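Local coordinates for glutathione S-transferase (Gordonia bronchialis, PDB 4PTS), which probably acts as a glutathione transferase of the omega-like type, using glutathione as its thiol substrate, at residues V16-F22 and R188-S194; Y202-F206 and K250-S254. All blocks are in the same frame, centred on the assembly; numbering follows the deposited sequence.

Interaction 1: residues V16-F22 and R188-S194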
loop_
_atom_site.group_PDB
_atom_site.type_symbol
_atom_site.label_atom_id
_atom_site.label_comp_id
_atom_site.label_asym_id
_atom_site.label_seq_id
_atom_site.Cartn_x
_atom_site.Cartn_y
_atom_site.Cartn_z
ATOM N N VAL B 16 16.080 -8.160 7.016
ATOM C CA VAL B 16 16.556 -6.771 6.741
ATOM C C VAL B 16 17.854 -6.436 7.458
ATOM O O VAL B 16 17.913 -6.469 8.670
ATOM C CB VAL B 16 15.523 -5.715 7.232
ATOM C CG1 VAL B 16 16.128 -4.331 7.384
ATOM C CG2 VAL B 16 14.355 -5.642 6.279
ATOM N N THR B 17 18.881 -6.064 6.719
ATOM C CA THR B 17 20.115 -5.624 7.355
ATOM C C THR B 17 20.091 -4.101 7.390
ATOM O O THR B 17 20.049 -3.475 6.339
ATOM C CB THR B 17 21.374 -6.092 6.576
ATOM O OG1 THR B 17 21.310 -7.506 6.313
ATOM C CG2 THR B 17 22.668 -5.739 7.359
ATOM N N THR B 18 20.147 -3.504 8.579
ATOM C CA THR B 18 19.997 -2.051 8.718
ATOM C C THR B 18 21.074 -1.293 7.991
ATOM O O THR B 18 22.233 -1.670 8.063
ATOM C CB THR B 18 20.064 -1.586 10.181
ATOM O OG1 THR B 18 19.390 -2.538 11.014
ATOM C CG2 THR B 18 19.409 -0.188 10.334
ATOM N N GLY B 19 20.669 -0.211 7.319
ATOM C CA GLY B 19 21.570 0.653 6.546
ATOM C C GLY B 19 22.219 -0.021 5.350
ATOM O O GLY B 19 23.255 0.443 4.875
ATOM N N GLN B 20 21.623 -1.115 4.869
ATOM C CA GLN B 20 22.219 -1.932 3.809
ATOM C C GLN B 20 21.188 -2.465 2.836
ATOM O O GLN B 20 20.025 -2.678 3.188
ATOM C CB GLN B 20 22.988 -3.110 4.391
ATOM C CG GLN B 20 24.151 -2.703 5.288
ATOM C CD GLN B 20 25.137 -3.842 5.543
ATOM O OE1 GLN B 20 25.147 -4.841 4.827
ATOM N NE2 GLN B 20 25.986 -3.683 6.554
ATOM N N GLU B 21 21.635 -2.676 1.603
ATOM C CA GLU B 21 20.793 -3.213 0.550
ATOM C C GLU B 21 20.582 -4.670 0.838
ATOM O O GLU B 21 21.412 -5.309 1.480
ATOM C CB GLU B 21 21.442 -3.026 -0.823
ATOM C CG GLU B 21 22.749 -3.805 -1.006
ATOM C CD GLU B 21 23.851 -3.028 -1.735
ATOM O OE1 GLU B 21 25.050 -3.215 -1.415
ATOM O OE2 GLU B 21 23.528 -2.231 -2.642
ATOM N N PHE B 22 19.456 -5.188 0.383
ATOM C CA PHE B 22 19.174 -6.589 0.566
ATOM C C PHE B 22 19.911 -7.405 -0.484
ATOM O O PHE B 22 19.681 -7.246 -1.697
ATOM C CB PHE B 22 17.691 -6.874 0.441
ATOM C CG PHE B 22 17.385 -8.328 0.374
ATOM C CD1 PHE B 22 17.819 -9.182 1.387
ATOM C CD2 PHE B 22 16.696 -8.857 -0.699
ATOM C CE1 PHE B 22 17.564 -10.539 1.332
ATOM C CE2 PHE B 22 16.433 -10.216 -0.755
ATOM C CZ PHE B 22 16.868 -11.058 0.261
ATOM N N ARG B 188 14.196 -6.450 -2.870
ATOM C CA ARG B 188 15.258 -5.494 -2.736
ATOM C C ARG B 188 14.752 -4.140 -2.252
ATOM O O ARG B 188 15.468 -3.446 -1.549
ATOM C CB ARG B 188 15.987 -5.387 -4.075
ATOM C CG ARG B 188 17.486 -5.427 -3.925
ATOM C CD ARG B 188 18.222 -5.604 -5.252
ATOM N NE ARG B 188 19.315 -4.626 -5.328
ATOM C CZ ARG B 188 20.394 -4.608 -4.534
ATOM N NH1 ARG B 188 20.569 -5.511 -3.548
ATOM N NH2 ARG B 188 21.298 -3.655 -4.721
ATOM N N CYS B 189 13.506 -3.796 -2.583
ATOM C CA CYS B 189 12.775 -2.656 -1.986
ATOM C C CYS B 189 12.374 -2.893 -0.537
ATOM O O CYS B 189 12.742 -2.150 0.344
ATOM C CB CYS B 189 11.448 -2.428 -2.695
ATOM S SG CYS B 189 11.505 -1.778 -4.368
ATOM N N GLY B 190 11.565 -3.918 -0.298
ATOM C CA GLY B 190 11.027 -4.187 1.023
ATOM C C GLY B 190 12.097 -4.452 2.051
ATOM O O GLY B 190 11.989 -4.023 3.193
ATOM N N PHE B 191 13.144 -5.159 1.658
ATOM C CA PHE B 191 14.191 -5.506 2.610
ATOM C C PHE B 191 15.319 -4.497 2.635
ATOM O O PHE B 191 16.272 -4.658 3.400
ATOM C CB PHE B 191 14.720 -6.930 2.359
ATOM C CG PHE B 191 13.745 -8.014 2.727
ATOM C CD1 PHE B 191 12.896 -7.869 3.810
ATOM C CD2 PHE B 191 13.708 -9.197 2.022
ATOM C CE1 PHE B 191 11.984 -8.862 4.159
ATOM C CE2 PHE B 191 12.814 -10.212 2.377
ATOM C CZ PHE B 191 11.938 -10.041 3.437
ATOM N N ALA B 192 15.208 -3.457 1.812
ATOM C CA ALA B 192 16.163 -2.372 1.864
ATOM C C ALA B 192 16.288 -1.884 3.301
ATOM O O ALA B 192 15.289 -1.693 3.993
ATOM C CB ALA B 192 15.732 -1.237 0.957
ATOM N N GLY B 193 17.520 -1.714 3.753
ATOM C CA GLY B 193 17.761 -1.200 5.090
ATOM C C GLY B 193 18.104 0.278 5.090
ATOM O O GLY B 193 18.653 0.772 6.070
ATOM N N SER B 194 17.806 0.995 4.005
ATOM C CA SER B 194 18.031 2.434 3.978
ATOM C C SER B 194 17.249 3.100 2.867
ATOM O O SER B 194 17.035 2.518 1.801
ATOM C CB SER B 194 19.514 2.748 3.764
ATOM O OG SER B 194 19.862 2.706 2.379
#
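Thr17 to Gln20 form a type II beta turn that is bonded to both the N and the O of Gly193: Gly193 N donates to Gln20 O at 2.7 Å (N-H...O angle 143°), and Gly193 O takes a weak bond from Gly19 N. A third attachment is a CA-H...O contact, Gly193 CA to Thr17 O at 3.5 Å; a CB on Gly193 would point at the turn and clash with Thr17 O, so the approach depends on glycine. Beyond the turn, Phe22 and Phe191 run alongside each other in the same direction, with CB on CB at 3.5 Å. Their rings form a T-shaped pair with centroids 5.1 Å apart and planes at 70°; Phe191 brings its edge, with CD2 over the centre of the Phe22 face. Val16 CG2 reaches Phe191 CD1 at 3.6 Å; with CG1 anti to the backbone N (chi1 162°), the CG2 branch is the one left facing that ring. The Arg188 guanidinium uses its edge twice, NH1 donating weakly to Phe22 O lying in the guanidinium plane and NH2 forming a long salt bridge with Glu21 OE2 at 3.4 Å. Phe191 also meets His292 edge-to-face, and Ser194, the N-cap of helix 195-217, binds Ala197 N through OG. The geometry is that of an N-terminal extension, preceding the first strand of the thioredoxin-like domain, folded back over the link between two helices of the all-helical GST C-terminal domain.

Interaction 2: residues Y202-F206 and K250-S254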
loop_
_atom_site.group_PDB
_atom_site.type_symbol
_atom_site.label_atom_id
_atom_site.label_comp_id
_atom_site.label_asym_id
_atom_site.label_seq_id
_atom_site.Cartn_x
_atom_site.Cartn_y
_atom_site.Cartn_z
ATOM N N TYR B 202 13.389 0.902 -6.147
ATOM C CA TYR B 202 12.100 1.374 -6.623
ATOM C C TYR B 202 12.231 1.773 -8.089
ATOM O O TYR B 202 11.398 1.394 -8.931
ATOM C CB TYR B 202 11.637 2.537 -5.756
ATOM C CG TYR B 202 10.372 3.263 -6.192
ATOM C CD1 TYR B 202 10.405 4.207 -7.201
ATOM C CD2 TYR B 202 9.159 3.064 -5.544
ATOM C CE1 TYR B 202 9.260 4.909 -7.585
ATOM C CE2 TYR B 202 8.004 3.758 -5.925
ATOM C CZ TYR B 202 8.072 4.686 -6.941
ATOM O OH TYR B 202 6.983 5.389 -7.348
ATOM N N ASP B 203 13.296 2.489 -8.414
ATOM C CA ASP B 203 13.452 2.946 -9.777
ATOM C C ASP B 203 13.642 1.777 -10.750
ATOM O O ASP B 203 12.993 1.691 -11.796
ATOM C CB ASP B 203 14.627 3.906 -9.856
ATOM C CG ASP B 203 14.384 5.219 -9.085
ATOM O OD1 ASP B 203 13.217 5.698 -9.031
ATOM O OD2 ASP B 203 15.383 5.780 -8.560
ATOM N N ARG B 204 14.514 0.853 -10.398
ATOM C CA ARG B 204 14.782 -0.263 -11.274
ATOM C C ARG B 204 13.544 -1.093 -11.508
ATOM O O ARG B 204 13.277 -1.536 -12.624
ATOM C CB ARG B 204 15.930 -1.092 -10.713
ATOM C CG ARG B 204 17.265 -0.415 -11.001
ATOM C CD ARG B 204 18.424 -1.183 -10.423
ATOM N NE ARG B 204 18.520 -2.532 -10.971
ATOM C CZ ARG B 204 19.254 -3.505 -10.440
ATOM N NH1 ARG B 204 19.986 -3.283 -9.357
ATOM N NH2 ARG B 204 19.262 -4.718 -10.992
ATOM N N LEU B 205 12.777 -1.275 -10.450
ATOM C CA LEU B 205 11.540 -2.014 -10.508
ATOM C C LEU B 205 10.563 -1.427 -11.528
ATOM O O LEU B 205 10.016 -2.129 -12.377
ATOM C CB LEU B 205 10.902 -1.973 -9.140
ATOM C CG LEU B 205 9.565 -2.679 -8.965
ATOM C CD1 LEU B 205 9.694 -4.162 -9.272
ATOM C CD2 LEU B 205 9.083 -2.482 -7.538
ATOM N N PHE B 206 10.336 -0.133 -11.434
ATOM C CA PHE B 206 9.290 0.455 -12.225
ATOM C C PHE B 206 9.733 0.762 -13.653
ATOM O O PHE B 206 8.920 0.722 -14.573
ATOM C CB PHE B 206 8.695 1.650 -11.496
ATOM C CG PHE B 206 7.770 1.247 -10.396
ATOM C CD1 PHE B 206 6.497 0.806 -10.683
ATOM C CD2 PHE B 206 8.192 1.224 -9.078
ATOM C CE1 PHE B 206 5.650 0.383 -9.680
ATOM C CE2 PHE B 206 7.342 0.809 -8.058
ATOM C CZ PHE B 206 6.074 0.380 -8.365
ATOM N N LYS B 250 6.331 -1.583 0.072
ATOM C CA LYS B 250 6.318 -0.187 -0.370
ATOM C C LYS B 250 6.653 0.012 -1.849
ATOM O O LYS B 250 7.196 1.040 -2.224
ATOM C CB LYS B 250 7.279 0.627 0.468
ATOM C CG LYS B 250 6.926 0.655 1.931
ATOM C CD LYS B 250 7.947 1.467 2.694
ATOM C CE LYS B 250 7.596 1.598 4.152
ATOM N NZ LYS B 250 8.180 0.452 4.904
ATOM N N CYS B 251 6.290 -0.957 -2.684
ATOM C CA CYS B 251 6.470 -0.842 -4.124
ATOM C C CYS B 251 5.293 -0.095 -4.711
ATOM O O CYS B 251 4.494 -0.684 -5.434
ATOM C CB CYS B 251 6.548 -2.226 -4.745
ATOM S SG CYS B 251 7.970 -3.151 -4.150
ATOM N N ASN B 252 5.199 1.204 -4.432
ATOM C CA ASN B 252 3.899 1.864 -4.517
ATOM C C ASN B 252 3.721 3.013 -5.499
ATOM O O ASN B 252 2.852 3.869 -5.264
ATOM C CB ASN B 252 3.497 2.347 -3.130
ATOM C CG ASN B 252 4.270 3.553 -2.710
ATOM O OD1 ASN B 252 5.364 3.793 -3.175
ATOM N ND2 ASN B 252 3.704 4.313 -1.830
ATOM N N ARG B 253 4.465 3.014 -6.608
ATOM C CA ARG B 253 4.187 3.983 -7.663
ATOM C C ARG B 253 2.707 3.957 -8.030
ATOM O O ARG B 253 2.081 4.987 -8.293
ATOM C CB ARG B 253 4.991 3.711 -8.930
ATOM C CG ARG B 253 5.028 4.919 -9.850
ATOM C CD ARG B 253 5.876 4.712 -11.085
ATOM N NE ARG B 253 5.176 3.887 -12.067
ATOM C CZ ARG B 253 5.711 3.464 -13.209
ATOM N NH1 ARG B 253 6.954 3.777 -13.541
ATOM N NH2 ARG B 253 5.000 2.714 -14.025
ATOM N N SER B 254 2.151 2.755 -8.011
ATOM C CA SER B 254 0.813 2.530 -8.474
ATOM C C SER B 254 0.507 1.072 -8.207
ATOM O O SER B 254 1.417 0.249 -8.160
ATOM C CB SER B 254 0.757 2.858 -9.972
ATOM O OG SER B 254 -0.015 1.917 -10.727
#
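The Arg253 side chain runs antiparallel to that of Phe206, over one face of its ring. Its CB sits over the ring, 3.5 Å from the Phe206 centroid and 14° off the ring normal, which defines a CH-pi contact; the same CB is 3.0 Å from Tyr202 OH. CG also lies beside that hydroxyl, while CD is 4.0 Å from both Tyr202 OH and Phe206 CD1. The chain then bends at chi3 (77°), turning NE above Phe206 CD1 at 3.6 Å and bringing NH1 to Phe206 CB at 3.4 Å, so that the guanidinium covers the ring's margin with one face, planes 34° apart. NH2 forms a salt bridge with Asp210, one turn further along helix 195-217. The contact thus packs that helix of the GST C-terminal domain against the loop leading from helix 229-245 to helix 260-270, without a hydrogen bond between the two segments. Cys251, centre of an inverse gamma turn, sends SG to Leu205 CD2 at 3.6 Å and places its O at the edge of Phe206, 3.5 Å from CZ. Asn252 OD1 approaches the Tyr202 edge near CE2 and also receives a weak hydrogen bond from Gly304 N of the second subunit.

Overall arrangement
Interactions 1 and 2 have centres 15 Å apart and meet at Cys189, on the helix that precedes helix 195-217. Its SG is 3.8 Å from Cys251 SG, too far for a disulfide, and 4.1 Å from Leu205 CD2, so the helix is packed on one side by interaction 2 while its end carries interaction 1. Each contact comes close to a residue predicted to take part in catalysis: the Phe191 side chain is about 3 Å from that of Tyr187, the predicted proton donor/acceptor, and the Cys251 side chain about 4 Å from that of Tyr245, predicted to lower the pKa of the predicted nucleophile, Cys56. In interaction 2, Lys250 NZ is additionally hydrogen-bonded to Asn296 OD1 of the second subunit.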